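Local coordinates for divalent cation tolerance protein (Thermus thermophilus, PDB 1NZA), which probably takes part in resistance toward heavy metals, acting as a homotrimer of the CutA family, at residues 2-8 and 81-87; 28-34 and 53-59; 35-39 and 50-54; 58-63 and 98-103. One frame throughout, in Å; residues are numbered along the deposited sequence.

How the contacts relate
All four contacts involve the antiparallel sheet of the chain, in which strand 30-42 lies beside 47-60, then 2-9, then 82-86. Contact 1 joins the first and last of these four strands in chain order. Contacts 2 and 3 are successive parts of the hairpin 30-42/47-60, with centres about 14 Å apart and Leu-53 and Leu-54 in common. Contact 4 packs the end of strand 47-60 against the C-terminus. Contacts 1 and 2 lie about 9 Å apart and are bonded through strands 2-9 and 47-60; contacts 3 and 4 lie about 26 Å apart, on opposite sides of the chain's centre. Thr-8 of contact 1 and Glu-52 of contact 3 hold one sodium.

Contact 1: residues 2-8 and 81-87; sequences EEVVLIT and EIVALPI. With NA (sodium ion), chain B.
Thr-8 OG1 is gripped twice. It is a ligand of the sodium ion at 2.3 Å. It also donates a hydrogen bond to Glu-81 OE2 at 2.8 Å. OE2 takes this hydroxyl on its anti lone pair, and water 2, itself a ligand of the sodium, donates to the same oxygen. Glu-81 is thus a second-shell residue that holds the Thr-8 hydroxyl and a metal water together, while its OE1 is salt-bridged to Lys-58 of the second subunit. The Glu-81 chain gets there fully stretched, with CG turned opposite the backbone N (chi1 170°). Its own carbonyl has no hydrogen-bond donor; Ile-7 CA comes within 3.3 Å of Glu-81 O instead.

From here the strands run antiparallel, with Val-4/Leu-85 and Leu-6/Val-83 as hydrogen-bonded pairs; Leu-6 N meets Val-83 O at 2.8 Å. Val-83 CG2 presses on Leu-6 CB at 3.6 Å, and Ile-87 CD1 lies crosswise against Val-4 CG2 at 3.8 Å. The carboxylate of Glu-3 rests on the Ala-84 methyl, with OE1 close to Glu-89 OE1 of the second subunit, like charges that would probably raise the affinity of one of them for a proton.

Helix 64-74 covers the face carrying Val-5, Ile-7 and Ile-82 with Phe-64 and Val-71. The face of Val-4 and Leu-85 meets the third subunit, and strand 47-60 flanks strand 2-9 within the sheet.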
# COMPACT_ATOMS: atom_id res chain seq x y z
N GLU A 2 -9.53 10.78 6.59
CA GLU A 2 -8.20 10.28 6.95
C GLU A 2 -7.66 9.66 5.67
O GLU A 2 -8.42 9.14 4.87
CB GLU A 2 -8.28 9.23 8.05
CG GLU A 2 -8.92 9.69 9.34
CD GLU A 2 -10.42 9.47 9.36
OE1 GLU A 2 -11.03 9.62 10.44
OE2 GLU A 2 -10.98 9.15 8.30
N GLU A 3 -6.35 9.72 5.49
CA GLU A 3 -5.74 9.19 4.27
C GLU A 3 -4.40 8.53 4.52
O GLU A 3 -3.73 8.82 5.51
CB GLU A 3 -5.50 10.33 3.28
CG GLU A 3 -6.73 11.00 2.71
CD GLU A 3 -6.38 12.24 1.90
OE1 GLU A 3 -7.06 12.50 0.88
OE2 GLU A 3 -5.44 12.97 2.28
N VAL A 4 -4.03 7.63 3.61
CA VAL A 4 -2.72 6.99 3.66
C VAL A 4 -2.05 7.55 2.40
O VAL A 4 -2.47 7.27 1.28
CB VAL A 4 -2.80 5.45 3.53
CG1 VAL A 4 -1.38 4.88 3.37
CG2 VAL A 4 -3.45 4.85 4.76
N VAL A 5 -1.02 8.37 2.61
CA VAL A 5 -0.31 8.99 1.50
C VAL A 5 0.95 8.24 1.14
O VAL A 5 1.74 7.90 2.02
CB VAL A 5 0.04 10.45 1.84
CG1 VAL A 5 0.96 11.04 0.80
CG2 VAL A 5 -1.24 11.27 1.92
N LEU A 6 1.13 7.96 -0.15
CA LEU A 6 2.31 7.25 -0.63
C LEU A 6 3.29 8.27 -1.21
O LEU A 6 2.89 9.17 -1.95
CB LEU A 6 1.95 6.25 -1.72
CG LEU A 6 0.85 5.21 -1.43
CD1 LEU A 6 0.80 4.19 -2.56
CD2 LEU A 6 1.13 4.53 -0.13
N ILE A 7 4.57 8.10 -0.89
CA ILE A 7 5.62 8.98 -1.38
C ILE A 7 6.84 8.09 -1.58
O ILE A 7 7.15 7.27 -0.72
CB ILE A 7 6.02 10.06 -0.34
CG1 ILE A 7 4.80 10.91 0.04
CG2 ILE A 7 7.11 10.96 -0.92
CD1 ILE A 7 5.06 11.81 1.23
N THR A 8 7.52 8.22 -2.71
CA THR A 8 8.74 7.43 -2.88
C THR A 8 9.89 8.42 -2.85
O THR A 8 9.73 9.58 -3.26
CB THR A 8 8.73 6.63 -4.19
OG1 THR A 8 8.31 7.47 -5.27
CG2 THR A 8 7.79 5.43 -4.07
N GLU A 81 6.49 12.00 -6.20
CA GLU A 81 5.25 11.26 -6.14
C GLU A 81 4.62 11.49 -4.78
O GLU A 81 5.24 11.23 -3.75
CB GLU A 81 5.49 9.76 -6.30
CG GLU A 81 4.24 8.94 -6.00
CD GLU A 81 4.49 7.45 -6.00
OE1 GLU A 81 3.50 6.70 -6.05
OE2 GLU A 81 5.67 7.03 -5.93
N ILE A 82 3.39 11.99 -4.79
CA ILE A 82 2.63 12.21 -3.56
C ILE A 82 1.18 11.88 -3.91
O ILE A 82 0.49 12.69 -4.52
CB ILE A 82 2.66 13.68 -3.09
CG1 ILE A 82 4.10 14.20 -3.06
CG2 ILE A 82 2.05 13.78 -1.69
CD1 ILE A 82 4.22 15.65 -2.62
N VAL A 83 0.73 10.68 -3.55
CA VAL A 83 -0.64 10.28 -3.84
C VAL A 83 -1.35 9.83 -2.57
O VAL A 83 -0.80 9.08 -1.78
CB VAL A 83 -0.68 9.12 -4.88
CG1 VAL A 83 0.06 9.54 -6.15
CG2 VAL A 83 -0.07 7.86 -4.28
N ALA A 84 -2.57 10.32 -2.39
CA ALA A 84 -3.35 9.98 -1.20
C ALA A 84 -4.44 8.95 -1.50
O ALA A 84 -5.18 9.09 -2.47
CB ALA A 84 -3.99 11.24 -0.62
N LEU A 85 -4.51 7.92 -0.66
CA LEU A 85 -5.52 6.87 -0.80
C LEU A 85 -6.49 7.09 0.36
O LEU A 85 -6.07 7.27 1.50
CB LEU A 85 -4.88 5.49 -0.68
CG LEU A 85 -3.69 5.23 -1.61
CD1 LEU A 85 -3.18 3.83 -1.35
CD2 LEU A 85 -4.11 5.38 -3.06
N PRO A 86 -7.80 7.05 0.09
CA PRO A 86 -8.75 7.27 1.18
C PRO A 86 -8.91 6.11 2.16
O PRO A 86 -8.90 4.95 1.75
CB PRO A 86 -10.05 7.57 0.43
CG PRO A 86 -9.95 6.62 -0.74
CD PRO A 86 -8.49 6.75 -1.18
N ILE A 87 -9.03 6.43 3.44
CA ILE A 87 -9.25 5.41 4.46
C ILE A 87 -10.77 5.31 4.63
O ILE A 87 -11.42 6.24 5.13
CB ILE A 87 -8.60 5.80 5.81
CG1 ILE A 87 -7.07 5.74 5.68
CG2 ILE A 87 -9.09 4.86 6.93
CD1 ILE A 87 -6.30 6.18 6.91
NA NA B . 9.30 7.22 -7.32
O HOH W 1 -12.25 6.86 7.57
O HOH W 2 7.15 6.04 -7.96
O HOH W 3 10.20 6.84 -9.52

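Contact 2: residues 28-34 and 53-59; sequences AACVNIV and LLLLVKT
Two bends in the Lys-58 chain, at chi2 (-59°) and chi4 (47°), fold it back over strand 30-42 so that NZ reaches Asn-32 OD1 at 2.7 Å. The two side chains meet at about a right angle, and NZ lies 34° off the plane of the amide carbonyl. On the way, Lys-58 CG passes Cys-30 CB at 3.7 Å. Glu-81 of the third subunit forms a salt bridge with NZ, so this buried charge is answered by an amide oxygen of its own chain and a carboxylate of another.

The backbones are tied by the hydrogen-bonded pairs Asn-32/Leu-56 and Val-34/Leu-54, with Leu-56 N to Asn-32 O at 2.8 Å. On the face of Val-31 and Ile-33 the contacts are aliphatic: Ile-33 CG1 runs alongside Leu-55, touching its CD2 at 3.8 Å, and Val-31 lies beside Val-57 in the same way. Packing is tight where Ala-28 CB meets Val-57 CG1 at 3.3 Å.

Helix 12-24 covers Val-31 and Leu-55, whereas Asn-32 and Leu-56 face the third subunit, whose strand continues the sheet beyond 30-42. This is the beta2-beta3 hairpin, at one edge of the chain's own sheet, of a ferredoxin-like beta-alpha-beta-beta-alpha-beta fold, as expected of the GlnB-like clan.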
# COMPACT_ATOMS: atom_id res chain seq x y z
N ALA A 28 1.36 14.70 9.96
CA ALA A 28 1.11 13.26 9.89
C ALA A 28 1.32 12.73 11.30
O ALA A 28 2.13 13.27 12.06
CB ALA A 28 2.08 12.61 8.92
N ALA A 29 0.59 11.68 11.66
CA ALA A 29 0.70 11.10 12.99
C ALA A 29 1.68 9.94 12.98
O ALA A 29 2.32 9.63 13.98
CB ALA A 29 -0.65 10.61 13.47
N CYS A 30 1.79 9.30 11.82
CA CYS A 30 2.67 8.15 11.67
C CYS A 30 3.20 8.05 10.26
O CYS A 30 2.51 8.43 9.30
CB CYS A 30 1.89 6.88 12.02
SG CYS A 30 2.81 5.34 11.80
N VAL A 31 4.42 7.55 10.11
CA VAL A 31 5.00 7.36 8.79
C VAL A 31 5.77 6.05 8.79
O VAL A 31 6.60 5.81 9.67
CB VAL A 31 5.98 8.49 8.42
CG1 VAL A 31 6.64 8.18 7.09
CG2 VAL A 31 5.25 9.82 8.34
N ASN A 32 5.47 5.18 7.83
CA ASN A 32 6.16 3.89 7.71
C ASN A 32 7.12 3.99 6.53
O ASN A 32 6.74 4.47 5.46
CB ASN A 32 5.19 2.75 7.40
CG ASN A 32 4.09 2.61 8.42
OD1 ASN A 32 2.92 2.49 8.06
ND2 ASN A 32 4.45 2.60 9.70
N ILE A 33 8.36 3.53 6.72
CA ILE A 33 9.34 3.54 5.64
C ILE A 33 9.60 2.11 5.21
O ILE A 33 10.00 1.27 6.03
CB ILE A 33 10.68 4.16 6.11
CG1 ILE A 33 10.44 5.61 6.56
CG2 ILE A 33 11.72 4.08 4.97
CD1 ILE A 33 11.68 6.27 7.16
N VAL A 34 9.36 1.83 3.93
CA VAL A 34 9.60 0.49 3.38
C VAL A 34 10.81 0.60 2.45
O VAL A 34 10.75 1.24 1.41
CB VAL A 34 8.38 0.01 2.58
CG1 VAL A 34 8.64 -1.40 2.05
CG2 VAL A 34 7.13 0.05 3.45
N LEU A 53 12.69 4.10 -1.79
CA LEU A 53 12.08 3.67 -0.54
C LEU A 53 10.69 4.25 -0.58
O LEU A 53 10.47 5.32 -1.17
CB LEU A 53 12.83 4.21 0.68
CG LEU A 53 14.22 3.63 0.91
CD1 LEU A 53 15.26 4.42 0.14
CD2 LEU A 53 14.51 3.66 2.40
N LEU A 54 9.75 3.56 0.04
CA LEU A 54 8.36 4.00 0.06
C LEU A 54 7.99 4.53 1.42
O LEU A 54 8.33 3.94 2.44
CB LEU A 54 7.44 2.82 -0.29
CG LEU A 54 5.92 3.03 -0.20
CD1 LEU A 54 5.46 3.95 -1.32
CD2 LEU A 54 5.22 1.69 -0.31
N LEU A 55 7.28 5.66 1.45
CA LEU A 55 6.81 6.21 2.71
C LEU A 55 5.29 6.04 2.70
O LEU A 55 4.65 6.40 1.71
CB LEU A 55 7.12 7.70 2.84
CG LEU A 55 8.55 8.25 2.67
CD1 LEU A 55 8.61 9.62 3.32
CD2 LEU A 55 9.56 7.33 3.30
N LEU A 56 4.74 5.46 3.77
CA LEU A 56 3.29 5.32 3.91
C LEU A 56 2.96 6.30 5.02
O LEU A 56 3.33 6.09 6.17
CB LEU A 56 2.89 3.90 4.33
CG LEU A 56 3.23 2.75 3.38
CD1 LEU A 56 2.64 1.44 3.91
CD2 LEU A 56 2.66 3.04 2.03
N VAL A 57 2.28 7.39 4.66
CA VAL A 57 1.96 8.45 5.61
C VAL A 57 0.50 8.49 6.06
O VAL A 57 -0.40 8.61 5.23
CB VAL A 57 2.31 9.82 5.00
CG1 VAL A 57 2.18 10.92 6.05
CG2 VAL A 57 3.72 9.79 4.41
N LYS A 58 0.27 8.41 7.37
CA LYS A 58 -1.09 8.46 7.92
C LYS A 58 -1.41 9.92 8.24
O LYS A 58 -0.86 10.50 9.18
CB LYS A 58 -1.16 7.62 9.20
CG LYS A 58 -0.40 6.31 9.12
CD LYS A 58 -0.91 5.42 8.00
CE LYS A 58 0.15 4.39 7.63
NZ LYS A 58 0.71 3.74 8.85
N THR A 59 -2.32 10.51 7.47
CA THR A 59 -2.66 11.92 7.67
C THR A 59 -4.14 12.20 7.37
O THR A 59 -4.96 11.29 7.39
CB THR A 59 -1.75 12.78 6.76
OG1 THR A 59 -1.99 14.17 7.01
CG2 THR A 59 -2.01 12.46 5.31

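Contact 3: residues 35-39 and 50-54; sequences PGLTS and DQELL. With NA (sodium ion), chain C; NA (sodium ion), chain B.
This outer part of the antiparallel hairpin 30-42/47-60 carries one side of the sodium site and contains a G1 beta bulge, where Gly-36 and Leu-37 stand opposite the single residue Glu-52. Gly-36, with phi 74° and psi 25°, has the left-handed conformation of position 1; Leu-37, in position 2, bonds through N to Glu-52 O at 2.9 Å. Further out, Ser-39 and Asp-50 form a hydrogen-bonded pair, with Ser-39 N to Asp-50 O at 2.8 Å.

Glu-52 extends straight beyond CG (chi2 -171°), which brings both carboxylate oxygens onto the sodium, OE1 and OE2 each at 2.4 Å; Thr-8 and waters 2 and 3 complete the modelled shell. Ser-39 OG donates to OE1, although the modelled separation is so short that its length is doubtful. Asn-32 of the second subunit packs on Glu-52 and gives the Ser-39 hydroxyl a weak second bond. The Leu-37 side chain crosses that of Leu-54, CD2 lying 3.8 Å from Leu-54 CB.

Asp-50 leads away from its partner strand to a different sodium. Its OD1 binds that ion at 2.2 Å and also accepts the backbone N-H of Gln-51 from above the carboxylate plane, while OD2 receives water 4, a ligand of the same ion, at 2.7 Å.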
# COMPACT_ATOMS: atom_id res chain seq x y z
N PRO A 35 11.93 -0.04 2.82
CA PRO A 35 13.11 0.05 1.96
C PRO A 35 13.18 -0.98 0.83
O PRO A 35 12.32 -1.85 0.71
CB PRO A 35 14.25 -0.14 2.96
CG PRO A 35 13.67 -1.18 3.88
CD PRO A 35 12.24 -0.70 4.10
N GLY A 36 14.20 -0.83 -0.01
CA GLY A 36 14.42 -1.78 -1.09
C GLY A 36 13.56 -1.84 -2.34
O GLY A 36 13.50 -2.89 -2.99
N LEU A 37 12.92 -0.75 -2.71
CA LEU A 37 12.08 -0.76 -3.90
C LEU A 37 12.85 -0.57 -5.19
O LEU A 37 13.92 0.04 -5.20
CB LEU A 37 11.04 0.35 -3.84
CG LEU A 37 9.67 0.11 -3.21
CD1 LEU A 37 9.83 -0.13 -1.72
CD2 LEU A 37 8.79 1.33 -3.47
N THR A 38 12.30 -1.11 -6.27
CA THR A 38 12.85 -0.94 -7.61
C THR A 38 11.72 -0.19 -8.29
O THR A 38 10.58 -0.65 -8.25
CB THR A 38 13.05 -2.27 -8.35
OG1 THR A 38 14.13 -2.99 -7.76
CG2 THR A 38 13.36 -2.02 -9.82
N SER A 39 12.01 0.95 -8.90
CA SER A 39 10.95 1.69 -9.56
C SER A 39 11.22 1.78 -11.06
O SER A 39 12.33 2.09 -11.49
CB SER A 39 10.82 3.08 -8.95
OG SER A 39 10.51 2.98 -7.57
N ASP A 50 14.97 3.06 -11.13
CA ASP A 50 15.57 3.75 -10.00
C ASP A 50 15.43 2.90 -8.74
O ASP A 50 14.61 1.99 -8.70
CB ASP A 50 14.89 5.10 -9.81
CG ASP A 50 15.66 6.02 -8.91
OD1 ASP A 50 16.84 5.70 -8.65
OD2 ASP A 50 15.12 7.05 -8.47
N GLN A 51 16.26 3.18 -7.74
CA GLN A 51 16.18 2.47 -6.46
C GLN A 51 15.53 3.46 -5.51
O GLN A 51 15.97 4.60 -5.40
CB GLN A 51 17.57 2.12 -5.96
CG GLN A 51 18.35 1.24 -6.88
CD GLN A 51 19.69 0.89 -6.30
OE1 GLN A 51 19.78 0.19 -5.29
NE2 GLN A 51 20.75 1.39 -6.92
N GLU A 52 14.49 3.02 -4.81
CA GLU A 52 13.77 3.92 -3.91
C GLU A 52 13.28 3.27 -2.63
O GLU A 52 13.45 2.07 -2.42
CB GLU A 52 12.54 4.49 -4.62
CG GLU A 52 12.80 5.25 -5.91
CD GLU A 52 11.55 5.95 -6.40
OE1 GLU A 52 10.55 5.25 -6.65
OE2 GLU A 52 11.58 7.19 -6.52
N LEU A 53 12.69 4.10 -1.79
CA LEU A 53 12.08 3.67 -0.54
C LEU A 53 10.69 4.25 -0.58
O LEU A 53 10.47 5.32 -1.17
CB LEU A 53 12.83 4.21 0.68
CG LEU A 53 14.22 3.63 0.91
CD1 LEU A 53 15.26 4.42 0.14
CD2 LEU A 53 14.51 3.66 2.40
N LEU A 54 9.75 3.56 0.04
CA LEU A 54 8.36 4.00 0.06
C LEU A 54 7.99 4.53 1.42
O LEU A 54 8.33 3.94 2.44
CB LEU A 54 7.44 2.82 -0.29
CG LEU A 54 5.92 3.03 -0.20
CD1 LEU A 54 5.46 3.95 -1.32
CD2 LEU A 54 5.22 1.69 -0.31
NA NA C . 18.45 6.80 -7.59
NA NA B . 9.30 7.22 -7.32
O HOH W 4 16.95 8.65 -7.32
O HOH W 5 17.95 6.13 -5.38
O HOH W 2 7.15 6.04 -7.96
O HOH W 3 10.20 6.84 -9.52

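Contact 4: residues 58-63 and 98-103; sequences KTTTHA and LRENTG
Thr-102 sets its methyl against Ala-63, Thr-60 and Thr-59: CG2 lies 3.5 Å from Ala-63 CB, a tight fit, and 3.7 Å from Thr-60 OG1, with Thr-59 OG1 close by. Thr-60 and Thr-102 reach toward each other tip to tip. Beside them Leu-98 slides past Thr-60 in the opposite direction, its CD2 3.7 Å from Thr-60 CG2 and 3.4 Å from Thr-59 O, while its other methyl, CD1, rests on Lys-58 CB.

The polar link is slighter. His-62 turns the edge of its ring to the C-terminal carboxylate, and ND1 gives Gly-103 O a weak, bent bond (2.8 Å, 127° at the hydrogen). Water 6 lies 2.9 Å from Gly-103 O and also pairs with Thr-60 OG1, bridging the segments.

One shell out, Thr-102 OG1 donates to Leu-98 O at 2.7 Å. With chi1 at -61° the hydroxyl turns back to the last helical turn as the methyl faces Thr-60 and Ala-63. Thr-59 OG1 is held by Leu-27 O.

The contact therefore seats the end of helix 92-100 and the C-terminal tail on the close of strand 47-60, just ahead of helix 64-74. Strand 2-9 lies alongside, bonded through Glu-3 to the Thr-59 backbone and through Glu-2 to Arg-99.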
# COMPACT_ATOMS: atom_id res chain seq x y z
N LYS A 58 0.27 8.41 7.37
CA LYS A 58 -1.09 8.46 7.92
C LYS A 58 -1.41 9.92 8.24
O LYS A 58 -0.86 10.50 9.18
CB LYS A 58 -1.16 7.62 9.20
CG LYS A 58 -0.40 6.31 9.12
CD LYS A 58 -0.91 5.42 8.00
CE LYS A 58 0.15 4.39 7.63
NZ LYS A 58 0.71 3.74 8.85
N THR A 59 -2.32 10.51 7.47
CA THR A 59 -2.66 11.92 7.67
C THR A 59 -4.14 12.20 7.37
O THR A 59 -4.96 11.29 7.39
CB THR A 59 -1.75 12.78 6.76
OG1 THR A 59 -1.99 14.17 7.01
CG2 THR A 59 -2.01 12.46 5.31
N THR A 60 -4.46 13.47 7.11
CA THR A 60 -5.84 13.86 6.81
C THR A 60 -5.90 14.81 5.61
O THR A 60 -4.90 15.42 5.23
CB THR A 60 -6.51 14.56 8.01
OG1 THR A 60 -5.91 15.85 8.19
CG2 THR A 60 -6.33 13.75 9.27
N THR A 61 -7.09 14.96 5.03
CA THR A 61 -7.26 15.84 3.89
C THR A 61 -6.99 17.30 4.26
O THR A 61 -6.62 18.10 3.41
CB THR A 61 -8.69 15.74 3.32
OG1 THR A 61 -9.64 15.92 4.37
CG2 THR A 61 -8.90 14.39 2.66
N HIS A 62 -7.18 17.63 5.53
CA HIS A 62 -6.94 19.00 5.98
C HIS A 62 -5.46 19.33 6.04
O HIS A 62 -5.06 20.48 5.82
CB HIS A 62 -7.59 19.24 7.35
CG HIS A 62 -7.39 20.63 7.87
ND1 HIS A 62 -6.20 21.07 8.41
CD2 HIS A 62 -8.23 21.70 7.91
CE1 HIS A 62 -6.31 22.34 8.76
NE2 HIS A 62 -7.53 22.74 8.47
N ALA A 63 -4.64 18.33 6.35
CA ALA A 63 -3.20 18.53 6.44
C ALA A 63 -2.52 18.35 5.10
O ALA A 63 -1.45 18.91 4.85
CB ALA A 63 -2.60 17.56 7.46
N LEU A 98 -5.04 9.44 15.16
CA LEU A 98 -4.53 9.98 13.91
C LEU A 98 -4.96 11.43 13.72
O LEU A 98 -4.13 12.29 13.40
CB LEU A 98 -5.02 9.11 12.74
CG LEU A 98 -4.43 9.32 11.34
CD1 LEU A 98 -4.86 8.18 10.44
CD2 LEU A 98 -4.88 10.66 10.77
N ARG A 99 -6.24 11.71 13.91
CA ARG A 99 -6.74 13.07 13.75
C ARG A 99 -6.21 13.96 14.88
O ARG A 99 -5.74 15.07 14.64
CB ARG A 99 -8.27 13.08 13.75
CG ARG A 99 -8.88 12.34 12.58
CD ARG A 99 -10.38 12.59 12.51
NE ARG A 99 -11.07 12.14 13.71
CZ ARG A 99 -11.44 10.88 13.95
NH1 ARG A 99 -11.17 9.93 13.06
NH2 ARG A 99 -12.06 10.57 15.08
N GLU A 100 -6.28 13.44 16.10
CA GLU A 100 -5.81 14.15 17.29
C GLU A 100 -4.37 14.64 17.17
O GLU A 100 -4.01 15.67 17.74
CB GLU A 100 -5.95 13.22 18.50
CG GLU A 100 -5.15 13.65 19.73
CD GLU A 100 -5.32 12.68 20.90
OE1 GLU A 100 -6.42 12.62 21.47
OE2 GLU A 100 -4.34 11.97 21.23
N ASN A 101 -3.55 13.91 16.42
CA ASN A 101 -2.14 14.28 16.26
C ASN A 101 -1.77 14.87 14.90
O ASN A 101 -0.59 14.96 14.56
CB ASN A 101 -1.26 13.06 16.55
CG ASN A 101 -1.32 12.65 18.01
OD1 ASN A 101 -0.81 13.35 18.88
ND2 ASN A 101 -1.95 11.52 18.28
N THR A 102 -2.77 15.27 14.13
CA THR A 102 -2.54 15.86 12.82
C THR A 102 -3.17 17.25 12.80
O THR A 102 -4.26 17.45 13.32
CB THR A 102 -3.15 14.99 11.69
OG1 THR A 102 -2.53 13.70 11.70
CG2 THR A 102 -2.92 15.64 10.34
N GLY A 103 -2.47 18.21 12.20
CA GLY A 103 -2.99 19.56 12.13
C GLY A 103 -3.14 20.07 10.71
O GLY A 103 -4.29 20.22 10.24
OXT GLY A 103 -2.10 20.32 10.06
O HOH W 6 -5.87 17.80 10.37